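Local coordinates for putative TIM-barrel metal-dependent hydrolase (Mycobacterium avium subsp. paratuberculosis S397, PDB 4DZI), which probably catalyses a metal-dependent hydrolysis as a member of the amidohydrolase family, holding two cadmium ions in its TIM-barrel active site in this crystal, at residues 98-103 against 355-360; 17-22 against 147-152; 127-132 against 193-198; 328-333 against 390-395. All coordinates share one frame; numbering follows the deposited sequence.

Contact 1. Residues 98-103 against 355-360. With CD (cadmium ion), chain P; CD (cadmium ion), chain Q.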
loop_
_atom_site.group_PDB
_atom_site.type_symbol
_atom_site.label_atom_id
_atom_site.label_comp_id
_atom_site.label_asym_id
_atom_site.label_seq_id
_atom_site.Cartn_x
_atom_site.Cartn_y
_atom_site.Cartn_z
ATOM N N PRO C 98 4.443 38.444 5.819
ATOM C CA PRO C 98 5.114 38.237 7.073
ATOM C C PRO C 98 4.406 37.229 7.969
ATOM O O PRO C 98 5.045 36.676 8.848
ATOM C CB PRO C 98 5.081 39.637 7.740
ATOM C CG PRO C 98 3.993 40.365 7.052
ATOM C CD PRO C 98 4.035 39.858 5.632
ATOM N N GLU C 99 3.108 37.014 7.752
ATOM C CA GLU C 99 2.323 36.093 8.592
ATOM C C GLU C 99 2.803 34.641 8.419
ATOM O O GLU C 99 2.453 33.756 9.231
ATOM C CB GLU C 99 0.825 36.209 8.283
ATOM C CG GLU C 99 0.374 35.746 6.887
ATOM C CD GLU C 99 0.503 36.791 5.790
ATOM O OE1 GLU C 99 1.202 37.832 5.957
ATOM O OE2 GLU C 99 -0.117 36.571 4.739
ATOM N N TYR C 100 3.630 34.400 7.397
ATOM C CA TYR C 100 4.172 33.015 7.251
ATOM C C TYR C 100 5.311 32.710 8.232
ATOM O O TYR C 100 5.657 31.557 8.504
ATOM C CB TYR C 100 4.679 32.789 5.811
ATOM C CG TYR C 100 3.645 32.895 4.740
ATOM C CD1 TYR C 100 2.263 32.945 5.030
ATOM C CD2 TYR C 100 4.021 32.904 3.412
ATOM C CE1 TYR C 100 1.318 33.075 4.031
ATOM C CE2 TYR C 100 3.083 32.991 2.415
ATOM C CZ TYR C 100 1.733 33.072 2.714
ATOM O OH TYR C 100 0.817 33.171 1.697
ATOM N N GLN C 101 5.965 33.740 8.738
ATOM C CA GLN C 101 7.121 33.547 9.572
ATOM C C GLN C 101 7.111 34.365 10.862
ATOM O O GLN C 101 8.001 34.203 11.701
ATOM C CB GLN C 101 8.409 33.859 8.792
ATOM C CG GLN C 101 8.497 33.116 7.458
ATOM C CD GLN C 101 9.889 33.251 6.859
ATOM O OE1 GLN C 101 10.325 34.371 6.579
ATOM N NE2 GLN C 101 10.590 32.135 6.658
ATOM N N ASN C 102 6.102 35.201 11.026
ATOM C CA ASN C 102 6.021 36.099 12.203
ATOM C C ASN C 102 4.715 35.921 12.968
ATOM O O ASN C 102 3.627 36.073 12.382
ATOM C CB ASN C 102 6.083 37.552 11.718
ATOM C CG ASN C 102 6.083 38.564 12.863
ATOM O OD1 ASN C 102 5.038 39.079 13.270
ATOM N ND2 ASN C 102 7.265 38.864 13.372
ATOM N N ARG C 103 4.818 35.641 14.270
ATOM C CA ARG C 103 3.655 35.253 15.046
ATOM C C ARG C 103 2.652 36.410 15.148
ATOM O O ARG C 103 1.460 36.224 14.924
ATOM C CB ARG C 103 4.071 34.772 16.439
ATOM C CG ARG C 103 2.957 34.035 17.195
ATOM C CD ARG C 103 3.332 33.838 18.649
ATOM N NE ARG C 103 2.394 32.929 19.319
ATOM C CZ ARG C 103 1.218 33.313 19.826
ATOM N NH1 ARG C 103 0.855 34.590 19.744
ATOM N NH2 ARG C 103 0.414 32.422 20.394
ATOM N N SER C 355 -7.365 23.232 7.225
ATOM C CA SER C 355 -7.320 23.890 5.922
ATOM C C SER C 355 -5.987 23.720 5.182
ATOM O O SER C 355 -5.954 23.849 3.948
ATOM C CB SER C 355 -7.521 25.404 6.104
ATOM O OG SER C 355 -6.417 25.928 6.826
ATOM N N ASP C 356 -4.909 23.451 5.923
ATOM C CA ASP C 356 -3.549 23.370 5.378
ATOM C C ASP C 356 -3.075 24.711 4.882
ATOM O O ASP C 356 -2.189 24.792 4.044
ATOM C CB ASP C 356 -3.464 22.348 4.230
ATOM C CG ASP C 356 -2.027 21.918 3.917
ATOM O OD1 ASP C 356 -1.156 21.871 4.802
ATOM O OD2 ASP C 356 -1.802 21.565 2.744
ATOM N N TRP C 357 -3.679 25.778 5.387
ATOM C CA TRP C 357 -3.206 27.110 4.989
ATOM C C TRP C 357 -1.833 27.420 5.549
ATOM O O TRP C 357 -1.535 27.116 6.697
ATOM C CB TRP C 357 -4.256 28.116 5.500
ATOM C CG TRP C 357 -4.136 29.455 4.822
ATOM C CD1 TRP C 357 -4.758 29.868 3.649
ATOM C CD2 TRP C 357 -3.341 30.610 5.253
ATOM N NE1 TRP C 357 -4.402 31.171 3.332
ATOM C CE2 TRP C 357 -3.543 31.652 4.238
ATOM C CE3 TRP C 357 -2.487 30.868 6.320
ATOM C CZ2 TRP C 357 -2.928 32.906 4.330
ATOM C CZ3 TRP C 357 -1.889 32.133 6.402
ATOM C CH2 TRP C 357 -2.092 33.116 5.409
ATOM N N PRO C 358 -0.932 28.057 4.763
ATOM C CA PRO C 358 -1.079 28.684 3.464
ATOM C C PRO C 358 -0.548 27.835 2.316
ATOM O O PRO C 358 -0.198 28.381 1.288
ATOM C CB PRO C 358 -0.142 29.875 3.599
ATOM C CG PRO C 358 1.009 29.333 4.340
ATOM C CD PRO C 358 0.370 28.417 5.370
ATOM N N HIS C 359 -0.471 26.514 2.472
ATOM C CA HIS C 359 0.111 25.733 1.364
ATOM C C HIS C 359 -0.652 25.793 0.065
ATOM O O HIS C 359 -1.842 26.009 0.039
ATOM C CB HIS C 359 0.236 24.260 1.815
ATOM C CG HIS C 359 1.381 23.998 2.766
ATOM N ND1 HIS C 359 1.666 22.737 3.255
ATOM C CD2 HIS C 359 2.347 24.838 3.278
ATOM C CE1 HIS C 359 2.748 22.805 4.031
ATOM N NE2 HIS C 359 3.182 24.087 4.029
ATOM N N GLY C 360 0.040 25.586 -1.061
ATOM C CA GLY C 360 -0.664 25.710 -2.335
ATOM C C GLY C 360 -1.780 24.690 -2.517
ATOM O O GLY C 360 -2.816 24.972 -3.158
HETATM CD CD CD P . 0.421 20.831 2.878
HETATM CD CD CD Q . -0.655 20.403 6.518
HETATM O O HOH W 1 2.540 19.584 3.237
#
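Pro358 lies against one face of the Tyr100 ring, and its CG stands 4.1 Å from the centroid of that ring, 23° off the normal, which meets the geometry of a CH-pi contact. Its CB makes the closest approach, 3.5 Å from Tyr100 CE1. At the edge of the same ring sits Trp357 CH2, 3.7 Å from Tyr100 CE1; the two rings form an offset edge-to-face pair with planes at 72°. Glu99 completes the inner shell: with CG lodged between its backbone N and carbonyl carbon (chi1 67°), it brings CG to 3.9 Å from Trp357 CH2, at the edge of the indole. Its carboxylate is taken by His97 through OE2. Further out, the peptide before Pro358 is cis, and the Trp357 amide is held by Ser355 OG in an ST turn (N to OG 3.1 Å). In sequence, Trp357 and Pro358 are flanked by the metal ligands Asp356 and His359. His359 ND1 binds the ion of chain P at 2.3 Å. Asp356 OD1 is shared by both cadmium ions, 2.3 Å from that of chain Q, and OD2 also binds that of chain P, so one carboxylate joins the metals; the packing is consistent with holding this metal-binding loop in place.

Contact 2. Residues 17-22 against 147-152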
loop_
_atom_site.group_PDB
_atom_site.type_symbol
_atom_site.label_atom_id
_atom_site.label_comp_id
_atom_site.label_asym_id
_atom_site.label_seq_id
_atom_site.Cartn_x
_atom_site.Cartn_y
_atom_site.Cartn_z
ATOM N N TYR C 17 6.512 28.807 7.378
ATOM C CA TYR C 17 7.634 28.434 6.531
ATOM C C TYR C 17 8.870 28.722 7.378
ATOM O O TYR C 17 9.084 29.855 7.859
ATOM C CB TYR C 17 7.620 29.249 5.247
ATOM C CG TYR C 17 6.503 28.841 4.299
ATOM C CD1 TYR C 17 6.373 27.511 3.894
ATOM C CD2 TYR C 17 5.545 29.741 3.851
ATOM C CE1 TYR C 17 5.382 27.104 3.011
ATOM C CE2 TYR C 17 4.531 29.345 2.998
ATOM C CZ TYR C 17 4.441 28.019 2.581
ATOM O OH TYR C 17 3.450 27.642 1.694
ATOM N N GLU C 18 9.678 27.710 7.612
ATOM C CA GLU C 18 10.845 27.885 8.495
ATOM C C GLU C 18 11.863 28.838 7.916
ATOM O O GLU C 18 12.140 28.801 6.738
ATOM C CB GLU C 18 11.568 26.566 8.737
ATOM C CG GLU C 18 10.771 25.491 9.472
ATOM C CD GLU C 18 9.860 24.649 8.576
ATOM O OE1 GLU C 18 9.565 24.986 7.412
ATOM O OE2 GLU C 18 9.451 23.578 9.058
ATOM N N PRO C 19 12.474 29.648 8.774
ATOM C CA PRO C 19 13.663 30.376 8.329
ATOM C C PRO C 19 14.840 29.415 8.138
ATOM O O PRO C 19 14.826 28.276 8.638
ATOM C CB PRO C 19 13.930 31.332 9.493
ATOM C CG PRO C 19 13.418 30.583 10.691
ATOM C CD PRO C 19 12.152 29.912 10.191
ATOM N N LEU C 20 15.856 29.862 7.408
ATOM C CA LEU C 20 16.979 28.980 7.101
ATOM C C LEU C 20 17.684 28.400 8.325
ATOM O O LEU C 20 18.329 27.382 8.210
ATOM C CB LEU C 20 18.013 29.727 6.235
ATOM C CG LEU C 20 17.561 30.017 4.811
ATOM C CD1 LEU C 20 18.648 30.828 4.116
ATOM C CD2 LEU C 20 17.283 28.732 4.009
ATOM N N ASP C 21 17.584 29.042 9.496
ATOM C CA ASP C 21 18.264 28.538 10.688
ATOM C C ASP C 21 17.367 27.774 11.663
ATOM O O ASP C 21 17.730 27.536 12.843
ATOM C CB ASP C 21 18.993 29.699 11.418
ATOM C CG ASP C 21 18.025 30.700 12.040
ATOM O OD1 ASP C 21 16.820 30.621 11.745
ATOM O OD2 ASP C 21 18.477 31.564 12.824
ATOM N N SER C 22 16.213 27.318 11.189
ATOM C CA SER C 22 15.344 26.598 12.106
ATOM C C SER C 22 15.995 25.355 12.737
ATOM O O SER C 22 15.757 25.038 13.886
ATOM C CB SER C 22 13.998 26.234 11.448
ATOM O OG SER C 22 14.180 25.308 10.378
ATOM N N ASN C 147 12.902 22.197 18.006
ATOM C CA ASN C 147 11.874 22.459 18.997
ATOM C C ASN C 147 12.210 23.742 19.769
ATOM O O ASN C 147 11.311 24.501 20.094
ATOM C CB ASN C 147 11.775 21.275 19.947
ATOM C CG ASN C 147 11.109 20.070 19.311
ATOM O OD1 ASN C 147 10.487 20.175 18.259
ATOM N ND2 ASN C 147 11.206 18.925 19.983
ATOM N N LEU C 148 13.497 23.974 20.045
ATOM C CA LEU C 148 13.917 25.233 20.688
ATOM C C LEU C 148 13.591 26.413 19.771
ATOM O O LEU C 148 13.056 27.426 20.216
ATOM C CB LEU C 148 15.422 25.199 21.009
ATOM C CG LEU C 148 15.882 24.275 22.158
ATOM C CD1 LEU C 148 17.397 24.120 22.223
ATOM C CD2 LEU C 148 15.354 24.830 23.471
ATOM N N TRP C 149 13.936 26.292 18.480
ATOM C CA TRP C 149 13.605 27.316 17.529
ATOM C C TRP C 149 12.103 27.574 17.491
ATOM O O TRP C 149 11.629 28.713 17.422
ATOM C CB TRP C 149 14.129 26.951 16.110
ATOM C CG TRP C 149 13.406 27.833 15.133
ATOM C CD1 TRP C 149 13.670 29.170 14.865
ATOM C CD2 TRP C 149 12.151 27.530 14.422
ATOM N NE1 TRP C 149 12.741 29.686 14.028
ATOM C CE2 TRP C 149 11.799 28.723 13.698
ATOM C CE3 TRP C 149 11.343 26.378 14.283
ATOM C CZ2 TRP C 149 10.662 28.804 12.902
ATOM C CZ3 TRP C 149 10.203 26.463 13.457
ATOM C CH2 TRP C 149 9.866 27.662 12.788
ATOM N N LEU C 150 11.329 26.484 17.523
ATOM C CA LEU C 150 9.869 26.598 17.361
ATOM C C LEU C 150 9.250 27.336 18.548
ATOM O O LEU C 150 8.379 28.194 18.379
ATOM C CB LEU C 150 9.254 25.204 17.250
ATOM C CG LEU C 150 7.738 25.140 17.092
ATOM C CD1 LEU C 150 7.231 25.754 15.792
ATOM C CD2 LEU C 150 7.348 23.648 17.170
ATOM N N ASP C 151 9.730 27.007 19.730
ATOM C CA ASP C 151 9.177 27.621 20.945
ATOM C C ASP C 151 9.581 29.097 20.984
ATOM O O ASP C 151 8.871 29.942 21.524
ATOM C CB ASP C 151 9.706 26.897 22.174
ATOM C CG ASP C 151 8.871 27.201 23.457
ATOM O OD1 ASP C 151 7.659 27.495 23.351
ATOM O OD2 ASP C 151 9.442 27.092 24.557
ATOM N N GLU C 152 10.751 29.393 20.434
ATOM C CA GLU C 152 11.178 30.799 20.313
ATOM C C GLU C 152 10.371 31.652 19.331
ATOM O O GLU C 152 9.875 32.743 19.701
ATOM C CB GLU C 152 12.664 30.833 19.977
ATOM C CG GLU C 152 13.240 32.217 19.701
ATOM C CD GLU C 152 14.755 32.158 19.669
ATOM O OE1 GLU C 152 15.285 31.337 18.909
ATOM O OE2 GLU C 152 15.426 32.894 20.417
#
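Trp149 swings its indole from helix 136-153 onto the 17-22 loop with CG anti to the backbone N (chi1 163°), and chi2 of 78° turns one ring face to Ser22. The receiving loop follows strand 9-15 of the TIM barrel and closes in a type I beta turn from Pro19 to Ser22, where Ser22 N is 3.1 Å from Pro19 O. Ser22 CB sits over the six-membered ring, 3.9 Å from its centroid and 19° off the normal, a CH-pi contact by both criteria. Pro19 comes from the opposite direction to the indole and meets it obliquely: its CG reaches Trp149 NE1 at 3.5 Å. Glu18 adds the methylene of its CG, 4.1 Å from Trp149 CH2, and crosses the indole at about a right angle. Beyond CG that chain bends, and the carboxylate turns to the backbone amides of Thr123, Phe124 and Gly125, so three N-H groups hold the buried acid while its aliphatic part packs on the tryptophan. The contact thus joins a loop at the end of one barrel strand to a helix of the barrel wall through a single aromatic side chain. The tightest approach is Pro19 CD to Trp149 CZ2, 3.3 Å.

Contact 3. Residues 127-132 against 193-198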
loop_
_atom_site.group_PDB
_atom_site.type_symbol
_atom_site.label_atom_id
_atom_site.label_comp_id
_atom_site.label_asym_id
_atom_site.label_seq_id
_atom_site.Cartn_x
_atom_site.Cartn_y
_atom_site.Cartn_z
ATOM N N GLY C 127 10.622 16.858 6.410
ATOM C CA GLY C 127 11.562 16.046 5.601
ATOM C C GLY C 127 12.872 15.693 6.285
ATOM O O GLY C 127 13.663 14.927 5.726
ATOM N N VAL C 128 13.147 16.287 7.448
ATOM C CA VAL C 128 14.489 16.177 8.027
ATOM C C VAL C 128 14.770 14.780 8.582
ATOM O O VAL C 128 15.868 14.232 8.394
ATOM C CB VAL C 128 14.743 17.282 9.059
ATOM C CG1 VAL C 128 16.086 17.068 9.765
ATOM C CG2 VAL C 128 14.724 18.644 8.366
ATOM N N GLU C 129 13.798 14.188 9.264
ATOM C CA GLU C 129 14.059 12.908 9.910
ATOM C C GLU C 129 14.409 11.796 8.902
ATOM O O GLU C 129 15.270 10.956 9.204
ATOM C CB GLU C 129 12.897 12.477 10.768
ATOM C CG GLU C 129 12.693 13.405 11.942
ATOM C CD GLU C 129 11.333 13.181 12.562
ATOM O OE1 GLU C 129 10.305 13.771 12.102
ATOM O OE2 GLU C 129 11.303 12.385 13.528
ATOM N N GLU C 130 13.779 11.775 7.729
ATOM C CA GLU C 130 14.154 10.718 6.768
ATOM C C GLU C 130 15.619 10.901 6.373
ATOM O O GLU C 130 16.368 9.908 6.244
ATOM C CB GLU C 130 13.237 10.754 5.539
ATOM C CG GLU C 130 13.617 9.754 4.470
ATOM C CD GLU C 130 13.325 8.325 4.830
ATOM O OE1 GLU C 130 12.760 8.043 5.914
ATOM O OE2 GLU C 130 13.687 7.455 3.984
ATOM N N ALA C 131 16.034 12.171 6.199
ATOM C CA ALA C 131 17.414 12.508 5.793
ATOM C C ALA C 131 18.419 12.097 6.881
ATOM O O ALA C 131 19.596 11.849 6.586
ATOM C CB ALA C 131 17.541 13.996 5.500
ATOM N N LEU C 132 17.972 12.075 8.128
ATOM C CA LEU C 132 18.866 11.760 9.254
ATOM C C LEU C 132 18.650 10.365 9.820
ATOM O O LEU C 132 19.127 10.057 10.918
ATOM C CB LEU C 132 18.740 12.829 10.371
ATOM C CG LEU C 132 19.275 14.198 9.967
ATOM C CD1 LEU C 132 18.929 15.182 11.075
ATOM C CD2 LEU C 132 20.784 14.127 9.717
ATOM N N LEU C 193 4.273 16.071 17.388
ATOM C CA LEU C 193 4.254 15.345 16.110
ATOM C C LEU C 193 5.253 14.203 16.155
ATOM O O LEU C 193 6.418 14.411 16.473
ATOM C CB LEU C 193 4.663 16.277 14.958
ATOM C CG LEU C 193 3.753 17.485 14.835
ATOM C CD1 LEU C 193 4.255 18.309 13.642
ATOM C CD2 LEU C 193 2.300 17.076 14.631
ATOM N N VAL C 194 4.811 12.992 15.826
ATOM C CA VAL C 194 5.740 11.906 15.595
ATOM C C VAL C 194 5.587 11.559 14.126
ATOM O O VAL C 194 4.477 11.617 13.597
ATOM C CB VAL C 194 5.384 10.688 16.483
ATOM C CG1 VAL C 194 6.181 9.435 16.071
ATOM C CG2 VAL C 194 5.679 11.001 17.962
ATOM N N ARG C 195 6.701 11.269 13.465
ATOM C CA ARG C 195 6.628 11.050 12.034
ATOM C C ARG C 195 5.879 9.740 11.698
ATOM O O ARG C 195 6.142 8.712 12.301
ATOM C CB ARG C 195 8.026 11.027 11.444
ATOM C CG ARG C 195 8.007 10.971 9.911
ATOM C CD ARG C 195 9.402 11.176 9.320
ATOM N NE ARG C 195 10.321 10.162 9.840
ATOM C CZ ARG C 195 11.058 9.347 9.092
ATOM N NH1 ARG C 195 11.010 9.392 7.756
ATOM N NH2 ARG C 195 11.882 8.483 9.692
ATOM N N PRO C 196 4.969 9.781 10.713
ATOM C CA PRO C 196 4.238 8.535 10.345
ATOM C C PRO C 196 5.132 7.660 9.464
ATOM O O PRO C 196 4.995 7.641 8.248
ATOM C CB PRO C 196 3.019 9.042 9.552
ATOM C CG PRO C 196 3.440 10.407 9.045
ATOM C CD PRO C 196 4.366 10.977 10.111
ATOM N N ALA C 197 6.063 6.971 10.100
ATOM C CA ALA C 197 7.088 6.234 9.370
ATOM C C ALA C 197 7.701 5.255 10.356
ATOM O O ALA C 197 7.587 5.421 11.578
ATOM C CB ALA C 197 8.199 7.198 8.894
ATOM N N PRO C 198 8.384 4.248 9.835
ATOM C CA PRO C 198 9.205 3.388 10.706
ATOM C C PRO C 198 10.145 4.211 11.582
ATOM O O PRO C 198 10.686 5.234 11.142
ATOM C CB PRO C 198 10.003 2.556 9.696
ATOM C CG PRO C 198 9.104 2.484 8.493
ATOM C CD PRO C 198 8.502 3.883 8.410
HETATM O O HOH W 2 9.179 11.361 14.840
#
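Arg195 reaches from the loop after strand 192-193 to helix 128-131, and its side chain touches Glu129 first and Glu130 last. Arg195 CB is 3.6 Å from Glu129 OE1, so the acid lies along the aliphatic root of the arginine, the two chains sliding past each other in opposite directions. Arg195 CD is 3.9 Å from Glu129 OE1. At chi3 (58°) the otherwise extended chain bends, which brings one guanidinium face against Glu129 CB, 3.6 Å from Arg195 NE. Glu129 OE1 and Arg195 NE are opposite charges at 4.3 Å, too far apart for a salt bridge. The guanidinium is sandwiched: Glu130 N lies above one face, toward the rim, and Ala197 CB is 3.6 Å above the opposite face, over its centre. At the tip, Arg195 NH1 donates to Glu130 OE1 across 2.9 Å with an N-H...O angle of 163°. The acceptor lies in the guanidinium plane, only 8° out of it, and is used on its anti side. NH1 also bonds to Asp233 O, and Glu130 OE2 has a salt bridge with Lys133. Back at the arginine's main chain, water 2 accepts from Arg195 N and donates to Glu129 OE2 at 2.7 Å. Glu130 thus bonds the tip directly, while Glu129 packs along the chain and reaches the backbone N through water 2. The ion pair and the Asp233 carbonyl would compensate the charge of a buried guanidinium and fix its orientation, tying the short helix to the loop.

Contact 4. Residues 328-333 against 390-395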
loop_
_atom_site.group_PDB
_atom_site.type_symbol
_atom_site.label_atom_id
_atom_site.label_comp_id
_atom_site.label_asym_id
_atom_site.label_seq_id
_atom_site.Cartn_x
_atom_site.Cartn_y
_atom_site.Cartn_z
ATOM N N ASN C 328 -9.719 6.205 19.778
ATOM C CA ASN C 328 -8.497 6.923 20.104
ATOM C C ASN C 328 -7.954 7.852 19.023
ATOM O O ASN C 328 -6.969 8.532 19.268
ATOM C CB ASN C 328 -7.402 5.946 20.506
ATOM C CG ASN C 328 -7.740 5.203 21.781
ATOM O OD1 ASN C 328 -8.622 4.333 21.785
ATOM N ND2 ASN C 328 -7.040 5.536 22.870
ATOM N N VAL C 329 -8.554 7.831 17.829
ATOM C CA VAL C 329 -7.961 8.497 16.657
ATOM C C VAL C 329 -8.942 9.495 16.042
ATOM O O VAL C 329 -10.091 9.188 15.722
ATOM C CB VAL C 329 -7.500 7.484 15.579
ATOM C CG1 VAL C 329 -6.847 8.171 14.366
ATOM C CG2 VAL C 329 -6.556 6.445 16.206
ATOM N N TRP C 330 -8.455 10.726 15.867
ATOM C CA TRP C 330 -9.160 11.739 15.140
ATOM C C TRP C 330 -8.526 11.899 13.778
ATOM O O TRP C 330 -7.330 11.739 13.622
ATOM C CB TRP C 330 -9.011 13.069 15.903
ATOM C CG TRP C 330 -9.904 13.262 17.115
ATOM C CD1 TRP C 330 -11.001 14.112 17.235
ATOM C CD2 TRP C 330 -9.746 12.660 18.439
ATOM N NE1 TRP C 330 -11.522 14.040 18.494
ATOM C CE2 TRP C 330 -10.819 13.186 19.258
ATOM C CE3 TRP C 330 -8.866 11.740 18.989
ATOM C CZ2 TRP C 330 -10.981 12.808 20.591
ATOM C CZ3 TRP C 330 -9.043 11.355 20.316
ATOM C CH2 TRP C 330 -10.072 11.896 21.105
ATOM N N ILE C 331 -9.329 12.289 12.807
ATOM C CA ILE C 331 -8.849 12.394 11.424
ATOM C C ILE C 331 -9.268 13.704 10.762
ATOM O O ILE C 331 -10.463 14.031 10.708
ATOM C CB ILE C 331 -9.410 11.231 10.599
ATOM C CG1 ILE C 331 -8.872 9.909 11.156
ATOM C CG2 ILE C 331 -8.998 11.403 9.134
ATOM C CD1 ILE C 331 -9.522 8.699 10.521
ATOM N N ALA C 332 -8.289 14.463 10.254
ATOM C CA ALA C 332 -8.587 15.587 9.364
ATOM C C ALA C 332 -8.643 15.062 7.931
ATOM O O ALA C 332 -7.607 14.714 7.366
ATOM C CB ALA C 332 -7.487 16.658 9.457
ATOM N N PRO C 333 -9.830 15.000 7.339
ATOM C CA PRO C 333 -9.932 14.443 5.983
ATOM C C PRO C 333 -9.465 15.419 4.901
ATOM O O PRO C 333 -9.280 16.637 5.132
ATOM C CB PRO C 333 -11.445 14.219 5.827
ATOM C CG PRO C 333 -12.037 15.386 6.635
ATOM C CD PRO C 333 -11.150 15.392 7.870
ATOM N N LEU C 390 -11.271 20.686 20.088
ATOM C CA LEU C 390 -11.130 20.973 21.514
ATOM C C LEU C 390 -11.228 19.673 22.305
ATOM O O LEU C 390 -10.482 19.472 23.269
ATOM C CB LEU C 390 -12.188 21.998 21.954
ATOM C CG LEU C 390 -11.925 23.368 21.336
ATOM C CD1 LEU C 390 -13.142 24.276 21.513
ATOM C CD2 LEU C 390 -10.694 23.992 21.979
ATOM N N ASP C 391 -12.078 18.745 21.851
ATOM C CA ASP C 391 -12.128 17.417 22.475
ATOM C C ASP C 391 -10.773 16.669 22.366
ATOM O O ASP C 391 -10.280 16.059 23.325
ATOM C CB ASP C 391 -13.167 16.561 21.768
ATOM C CG ASP C 391 -14.615 16.950 22.075
ATOM O OD1 ASP C 391 -14.908 17.786 22.958
ATOM O OD2 ASP C 391 -15.490 16.401 21.386
ATOM N N LEU C 392 -10.173 16.705 21.171
ATOM C CA LEU C 392 -8.877 16.100 20.942
ATOM C C LEU C 392 -7.800 16.613 21.904
ATOM O O LEU C 392 -7.036 15.824 22.432
ATOM C CB LEU C 392 -8.449 16.337 19.486
ATOM C CG LEU C 392 -6.984 16.055 19.164
ATOM C CD1 LEU C 392 -6.628 14.552 19.190
ATOM C CD2 LEU C 392 -6.713 16.647 17.764
ATOM N N LEU C 393 -7.754 17.932 22.119
ATOM C CA LEU C 393 -6.700 18.514 22.922
ATOM C C LEU C 393 -6.954 18.269 24.400
ATOM O O LEU C 393 -6.005 18.102 25.182
ATOM C CB LEU C 393 -6.671 20.024 22.698
ATOM C CG LEU C 393 -6.157 20.412 21.305
ATOM C CD1 LEU C 393 -6.234 21.919 21.185
ATOM C CD2 LEU C 393 -4.731 19.916 21.161
ATOM N N GLY C 394 -8.240 18.246 24.752
ATOM C CA GLY C 394 -8.658 18.188 26.138
ATOM C C GLY C 394 -8.711 16.764 26.682
ATOM O O GLY C 394 -8.542 15.765 25.955
ATOM N N VAL C 395 -8.909 16.679 27.991
ATOM C CA VAL C 395 -9.203 15.418 28.664
ATOM C C VAL C 395 -10.320 15.815 29.626
ATOM O O VAL C 395 -10.088 16.682 30.447
ATOM C CB VAL C 395 -7.994 14.933 29.510
ATOM C CG1 VAL C 395 -8.420 13.802 30.442
ATOM C CG2 VAL C 395 -6.851 14.497 28.610
HETATM O O HOH W 3 -14.303 14.603 19.545
#
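Strand 329-331 and the last turn of helix 378-393 come nearest at Trp330 and Leu392, whose CA atoms are 7.3 Å apart. The Trp330 CA-CB bond is directed at the helix, and with CG beside the backbone N and anti to the carbonyl carbon (chi1 -79°) the indole turns one face to Leu392. The two side chains slide past each other in opposite directions. Leu392 CB stands over the five-membered ring, 3.9 Å from its centroid and 5° off the normal, which is almost exactly perpendicular and makes a clear CH-pi contact. The leucine CG is anti to its own backbone N (chi1 166°), a setting that carries CD1 across the same face to the benzene half, 3.6 Å from Trp330 CE3. One face of the bicyclic ring is therefore followed by a branch of the leucine and by its root, since Leu392 CA also lies 3.9 Å from Trp330 CZ2. The polar atom of the indole is served separately. Trp330 NE1 donates to water 3 at 3.0 Å, and that water donates in turn to Asp391 OD2 at 2.8 Å, a one-water bridge that ties the ring to the residue preceding Leu392. Around the pair, Lys350 makes a cation-pi contact with Trp330, and Lys288 bonds to the carbonyl oxygens of Leu392 and Gly394 at the end of the helix. The strand neighbours strand 289-292 in a parallel sheet, and Trp330 points from it to helix 378-393, consistent with the outer helical layer packing on the strands of a TIM barrel.

Contacts 1 and 2 meet directly: Tyr100 O of contact 1 and Tyr17 N of contact 2 are 3.1 Å apart, Gln101 NE2 and Tyr17 O 3.0 Å, both probable hydrogen bonds, and their centres are 14 Å apart. Contact 1 carries Asp356, shared by both cadmium sites, and His359 of one; Asp13, His15, His230, Glu293 and Glu361 supply the other protein ligands. The remaining contacts stand back from the metals: side chains of Glu18 (contact 2), Arg195 (contact 3) and Leu392 (contact 4) are about 11, 13 and 13 Å from a cadmium ion. Contacts 3 and 4 lie on opposite sides of the chain's centre, their own centres 22 Å apart, and contact 3 is nested within the loop closed by contact 1.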